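Local coordinates for choline binding protein A (Lactobacillus salivarius str. Ren, PDB 5GT1) that binds a zinc ion through its M23 peptidase-family domain and probably acts at the bacterial cell surface, where its choline-binding repeats may attach it, at residues 75-89 with 93-106. Numbering follows the deposited sequence.
Sequences VHSGVVTQIGYIAGL and VVVRSDEYTFVYQE
V79 and R96 exchange a pair of backbone hydrogen bonds, V79 N to R96 O and R96 N to V79 O, and open an antiparallel pairing that illustrates a classic beta bulge, which shifts the register of two antiparallel strands by one residue. In this M23 peptidase domain the bulge falls where T81 and Q82 both face V94: T81 N donates to V94 O at 2.9 Å, while V94 N reaches Q82 O at 2.8 Å, nearly straight at 170°.

The packed side is the face carrying V80, V93 and V95. V80 CG1 rests against V93 CG1, V80 CG2 lies 4.1 Å from V95 CG2, and I122 closes over V80 and V95. Farther on, the chain before the strand folds across F102 and Y104 of 93-106. With CG anti to its backbone N (chi1 -169°), the H76 side chain crosses F102 at about a right angle, H76 CB sitting 3.3 Å from F102 CZ, although the two ring planes are nearly parallel (19°) and slid apart. H76 ND1 donates to S77 O and NE2 is bonded to D23, which together fix the imidazole's rotation. Replacing H76 by alanine would keep CB on F102 but is likely to leave D23 and S77 O without their imidazole partner and a gap where the ring lay beside S97 CB.

The looser, solvent side is at T81: its OG1 makes just a weak bond to V94 O, and T81 CG2 rests on R96 CB at 3.8 Å. At the far end, L89 CG packs against Q105 OE1 close to the zinc site, where Q105 touches the zinc ligand H137. Back in the buried part, Y104 OH accepts from V75 N at 2.9 Å, and one water links that hydroxyl to H76 O, its oxygen 2.7 Å from Y104 OH.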
loop_
_atom_site.group_PDB
_atom_site.type_symbol
_atom_site.label_atom_id
_atom_site.label_comp_id
_atom_site.label_asym_id
_atom_site.label_seq_id
_atom_site.Cartn_x
_atom_site.Cartn_y
_atom_site.Cartn_z
ATOM N N VAL A 75 1.972 -7.751 -0.737
ATOM C CA VAL A 75 3.172 -7.498 -1.551
ATOM C C VAL A 75 4.422 -8.100 -0.900
ATOM O O VAL A 75 5.481 -8.173 -1.534
ATOM C CB VAL A 75 3.391 -5.990 -1.851
ATOM C CG1 VAL A 75 2.166 -5.397 -2.547
ATOM C CG2 VAL A 75 3.737 -5.195 -0.589
ATOM N N HIS A 76 4.276 -8.533 0.353
ATOM C CA HIS A 76 5.392 -9.008 1.166
ATOM C C HIS A 76 4.843 -9.671 2.396
ATOM O O HIS A 76 3.750 -9.328 2.850
ATOM C CB HIS A 76 6.270 -7.817 1.573
ATOM C CG HIS A 76 7.601 -8.211 2.185
ATOM N ND1 HIS A 76 7.749 -8.439 3.504
ATOM C CD2 HIS A 76 8.855 -8.404 1.605
ATOM C CE1 HIS A 76 9.043 -8.778 3.765
ATOM N NE2 HIS A 76 9.723 -8.751 2.602
ATOM N N SER A 77 5.596 -10.612 2.960
ATOM C CA SER A 77 5.189 -11.306 4.193
ATOM C C SER A 77 5.197 -10.407 5.422
ATOM O O SER A 77 5.837 -9.364 5.445
ATOM C CB SER A 77 6.081 -12.529 4.430
ATOM O OG SER A 77 6.018 -13.393 3.290
ATOM N N GLY A 78 4.479 -10.805 6.463
ATOM C CA GLY A 78 4.483 -10.011 7.684
ATOM C C GLY A 78 3.384 -10.470 8.606
ATOM O O GLY A 78 2.757 -11.502 8.365
ATOM N N VAL A 79 3.145 -9.693 9.653
ATOM C CA VAL A 79 2.035 -9.954 10.558
ATOM C C VAL A 79 1.089 -8.745 10.558
ATOM O O VAL A 79 1.532 -7.592 10.593
ATOM C CB VAL A 79 2.537 -10.292 11.989
ATOM C CG1 VAL A 79 3.294 -9.118 12.587
ATOM C CG2 VAL A 79 1.370 -10.672 12.888
ATOM N N VAL A 80 -0.212 -9.012 10.523
ATOM C CA VAL A 80 -1.197 -7.946 10.573
ATOM C C VAL A 80 -1.187 -7.353 11.993
ATOM O O VAL A 80 -1.434 -8.068 12.969
ATOM C CB VAL A 80 -2.598 -8.454 10.177
ATOM C CG1 VAL A 80 -3.636 -7.338 10.264
ATOM C CG2 VAL A 80 -2.572 -9.078 8.779
ATOM N N THR A 81 -0.890 -6.061 12.100
ATOM C CA THR A 81 -0.794 -5.407 13.406
ATOM C C THR A 81 -2.015 -4.564 13.719
ATOM O O THR A 81 -2.356 -4.349 14.886
ATOM C CB THR A 81 0.473 -4.526 13.527
ATOM O OG1 THR A 81 0.529 -3.596 12.445
ATOM C CG2 THR A 81 1.720 -5.376 13.502
ATOM N N GLN A 82 -2.682 -4.084 12.679
ATOM C CA GLN A 82 -3.740 -3.118 12.874
ATOM C C GLN A 82 -4.723 -3.123 11.719
ATOM O O GLN A 82 -4.334 -3.214 10.545
ATOM C CB GLN A 82 -3.120 -1.727 13.051
ATOM C CG GLN A 82 -4.066 -0.657 13.567
ATOM C CD GLN A 82 -3.352 0.664 13.791
ATOM O OE1 GLN A 82 -2.354 0.731 14.513
ATOM N NE2 GLN A 82 -3.851 1.716 13.164
ATOM N N ILE A 83 -6.005 -3.056 12.060
ATOM C CA ILE A 83 -7.056 -2.810 11.085
ATOM C C ILE A 83 -7.870 -1.678 11.685
ATOM O O ILE A 83 -8.370 -1.805 12.822
ATOM C CB ILE A 83 -7.935 -4.068 10.850
ATOM C CG1 ILE A 83 -7.073 -5.240 10.318
ATOM C CG2 ILE A 83 -9.100 -3.756 9.922
ATOM C CD1 ILE A 83 -7.812 -6.558 10.190
ATOM N N GLY A 84 -8.004 -0.580 10.937
ATOM C CA GLY A 84 -8.752 0.567 11.439
ATOM C C GLY A 84 -9.433 1.402 10.390
ATOM O O GLY A 84 -9.450 1.060 9.201
ATOM N N TYR A 85 -10.010 2.504 10.846
ATOM C CA TYR A 85 -10.658 3.467 9.972
ATOM C C TYR A 85 -10.185 4.875 10.329
ATOM O O TYR A 85 -10.340 5.307 11.477
ATOM C CB TYR A 85 -12.195 3.405 10.101
ATOM C CG TYR A 85 -12.855 4.459 9.245
ATOM C CD1 TYR A 85 -13.142 4.205 7.913
ATOM C CD2 TYR A 85 -13.133 5.741 9.755
ATOM C CE1 TYR A 85 -13.706 5.173 7.108
ATOM C CE2 TYR A 85 -13.686 6.722 8.951
ATOM C CZ TYR A 85 -13.974 6.434 7.634
ATOM O OH TYR A 85 -14.536 7.395 6.818
ATOM N N ILE A 86 -9.620 5.584 9.354
ATOM C CA ILE A 86 -9.329 7.003 9.501
ATOM C C ILE A 86 -9.760 7.628 8.186
ATOM O O ILE A 86 -9.225 7.254 7.131
ATOM C CB ILE A 86 -7.822 7.265 9.731
ATOM C CG1 ILE A 86 -7.377 6.720 11.097
ATOM C CG2 ILE A 86 -7.504 8.755 9.599
ATOM C CD1 ILE A 86 -5.872 6.576 11.234
ATOM N N ALA A 87 -10.721 8.558 8.222
ATOM C CA ALA A 87 -11.218 9.160 6.978
ATOM C C ALA A 87 -10.037 9.714 6.171
ATOM O O ALA A 87 -9.163 10.373 6.732
ATOM C CB ALA A 87 -12.250 10.246 7.252
ATOM N N GLY A 88 -10.011 9.426 4.870
ATOM C CA GLY A 88 -8.828 9.690 4.040
ATOM C C GLY A 88 -8.106 8.396 3.679
ATOM O O GLY A 88 -7.918 8.096 2.506
ATOM N N LEU A 89 -7.690 7.633 4.689
ATOM C CA LEU A 89 -7.227 6.258 4.482
ATOM C C LEU A 89 -8.436 5.344 4.315
ATOM O O LEU A 89 -8.328 4.222 3.775
ATOM C CB LEU A 89 -6.414 5.783 5.684
ATOM C CG LEU A 89 -5.026 6.391 5.937
ATOM C CD1 LEU A 89 -5.126 7.775 6.550
ATOM C CD2 LEU A 89 -4.231 5.465 6.853
ATOM N N VAL A 93 -5.420 -1.677 6.425
ATOM C CA VAL A 93 -4.767 -2.804 7.071
ATOM C C VAL A 93 -3.283 -2.497 7.136
ATOM O O VAL A 93 -2.703 -2.060 6.138
ATOM C CB VAL A 93 -4.954 -4.088 6.247
ATOM C CG1 VAL A 93 -4.294 -5.279 6.930
ATOM C CG2 VAL A 93 -6.429 -4.340 6.012
ATOM N N VAL A 94 -2.685 -2.706 8.311
ATOM C CA VAL A 94 -1.249 -2.530 8.519
ATOM C C VAL A 94 -0.595 -3.902 8.738
ATOM O O VAL A 94 -1.041 -4.699 9.582
ATOM C CB VAL A 94 -0.957 -1.590 9.721
ATOM C CG1 VAL A 94 0.549 -1.341 9.880
ATOM C CG2 VAL A 94 -1.716 -0.273 9.546
ATOM N N VAL A 95 0.431 -4.184 7.943
ATOM C CA VAL A 95 1.214 -5.410 8.045
ATOM C C VAL A 95 2.663 -5.017 8.338
ATOM O O VAL A 95 3.218 -4.138 7.675
ATOM C CB VAL A 95 1.155 -6.237 6.733
ATOM C CG1 VAL A 95 2.051 -7.467 6.830
ATOM C CG2 VAL A 95 -0.277 -6.657 6.412
ATOM N N ARG A 96 3.270 -5.661 9.339
ATOM C CA ARG A 96 4.650 -5.357 9.730
ATOM C C ARG A 96 5.528 -6.561 9.481
ATOM O O ARG A 96 5.201 -7.653 9.923
ATOM C CB ARG A 96 4.726 -4.958 11.212
ATOM C CG ARG A 96 6.148 -4.759 11.740
ATOM C CD ARG A 96 6.754 -3.423 11.332
ATOM N NE ARG A 96 8.214 -3.419 11.495
ATOM C CZ ARG A 96 9.031 -2.447 11.087
ATOM N NH1 ARG A 96 8.558 -1.364 10.470
ATOM N NH2 ARG A 96 10.345 -2.561 11.297
ATOM N N SER A 97 6.612 -6.366 8.733
ATOM C CA SER A 97 7.637 -7.393 8.562
ATOM C C SER A 97 8.847 -7.024 9.438
ATOM O O SER A 97 8.746 -6.142 10.290
ATOM C CB SER A 97 8.038 -7.517 7.090
ATOM O OG SER A 97 8.723 -6.361 6.640
ATOM N N ASP A 98 9.989 -7.675 9.232
ATOM C CA ASP A 98 11.167 -7.366 10.055
ATOM C C ASP A 98 11.629 -5.924 9.880
ATOM O O ASP A 98 12.000 -5.253 10.846
ATOM C CB ASP A 98 12.306 -8.333 9.744
ATOM C CG ASP A 98 12.219 -9.611 10.568
ATOM O OD1 ASP A 98 12.492 -10.704 10.011
ATOM O OD2 ASP A 98 11.870 -9.515 11.773
ATOM N N GLU A 99 11.561 -5.446 8.643
ATOM C CA GLU A 99 12.128 -4.171 8.244
ATOM C C GLU A 99 11.062 -3.104 7.942
ATOM O O GLU A 99 11.307 -1.904 8.102
ATOM C CB GLU A 99 12.983 -4.422 6.998
ATOM C CG GLU A 99 14.128 -3.456 6.764
ATOM C CD GLU A 99 15.052 -3.882 5.617
ATOM O OE1 GLU A 99 15.942 -3.085 5.249
ATOM O OE2 GLU A 99 14.908 -5.002 5.075
ATOM N N TYR A 100 9.875 -3.536 7.519
ATOM C CA TYR A 100 8.913 -2.587 6.930
ATOM C C TYR A 100 7.517 -2.634 7.513
ATOM O O TYR A 100 7.038 -3.687 7.942
ATOM C CB TYR A 100 8.809 -2.808 5.416
ATOM C CG TYR A 100 10.089 -2.597 4.635
ATOM C CD1 TYR A 100 10.602 -1.312 4.425
ATOM C CD2 TYR A 100 10.768 -3.686 4.070
ATOM C CE1 TYR A 100 11.772 -1.125 3.689
ATOM C CE2 TYR A 100 11.930 -3.507 3.329
ATOM C CZ TYR A 100 12.426 -2.229 3.144
ATOM O OH TYR A 100 13.575 -2.053 2.411
ATOM N N THR A 101 6.861 -1.475 7.496
ATOM C CA THR A 101 5.432 -1.386 7.736
ATOM C C THR A 101 4.738 -1.111 6.402
ATOM O O THR A 101 5.074 -0.138 5.704
ATOM C CB THR A 101 5.118 -0.246 8.717
ATOM O OG1 THR A 101 5.851 -0.446 9.939
ATOM C CG2 THR A 101 3.621 -0.186 9.009
ATOM N N PHE A 102 3.790 -1.978 6.049
ATOM C CA PHE A 102 2.989 -1.849 4.831
ATOM C C PHE A 102 1.590 -1.389 5.210
ATOM O O PHE A 102 0.969 -1.966 6.104
ATOM C CB PHE A 102 2.909 -3.214 4.124
ATOM C CG PHE A 102 4.257 -3.808 3.782
ATOM C CD1 PHE A 102 4.816 -3.618 2.521
ATOM C CD2 PHE A 102 4.957 -4.593 4.718
ATOM C CE1 PHE A 102 6.061 -4.168 2.208
ATOM C CE2 PHE A 102 6.188 -5.139 4.416
ATOM C CZ PHE A 102 6.743 -4.932 3.164
ATOM N N VAL A 103 1.092 -0.355 4.543
ATOM C CA VAL A 103 -0.282 0.109 4.766
ATOM C C VAL A 103 -1.112 -0.108 3.496
ATOM O O VAL A 103 -0.774 0.418 2.434
ATOM C CB VAL A 103 -0.311 1.594 5.193
ATOM C CG1 VAL A 103 -1.739 2.032 5.536
ATOM C CG2 VAL A 103 0.630 1.808 6.376
ATOM N N TYR A 104 -2.177 -0.901 3.597
ATOM C CA TYR A 104 -3.104 -1.083 2.480
ATOM C C TYR A 104 -4.349 -0.283 2.820
ATOM O O TYR A 104 -5.051 -0.596 3.785
ATOM C CB TYR A 104 -3.489 -2.566 2.298
ATOM C CG TYR A 104 -2.318 -3.492 2.067
ATOM C CD1 TYR A 104 -2.005 -3.944 0.777
ATOM C CD2 TYR A 104 -1.517 -3.920 3.132
ATOM C CE1 TYR A 104 -0.917 -4.797 0.558
ATOM C CE2 TYR A 104 -0.429 -4.760 2.918
ATOM C CZ TYR A 104 -0.136 -5.184 1.624
ATOM O OH TYR A 104 0.940 -6.031 1.416
ATOM N N GLN A 105 -4.641 0.748 2.042
ATOM C CA GLN A 105 -5.738 1.643 2.413
ATOM C C GLN A 105 -6.603 1.986 1.197
ATOM O O GLN A 105 -6.224 1.693 0.052
ATOM C CB GLN A 105 -5.170 2.918 3.050
ATOM C CG GLN A 105 -4.448 3.813 2.050
ATOM C CD GLN A 105 -3.736 4.974 2.699
ATOM O OE1 GLN A 105 -2.915 4.783 3.595
ATOM N NE2 GLN A 105 -4.034 6.197 2.231
ATOM N N GLU A 106 -7.767 2.585 1.474
ATOM C CA GLU A 106 -8.710 3.109 0.475
ATOM C C GLU A 106 -9.400 2.113 -0.461
ATOM O O GLU A 106 -10.374 2.465 -1.141
ATOM C CB GLU A 106 -8.078 4.265 -0.295
ATOM C CG GLU A 106 -7.756 5.438 0.628
ATOM C CD GLU A 106 -7.063 6.536 -0.113
ATOM O OE1 GLU A 106 -7.763 7.281 -0.857
ATOM O OE2 GLU A 106 -5.827 6.641 0.030
HETATM O O HOH W 1 2.731 -6.802 3.241
#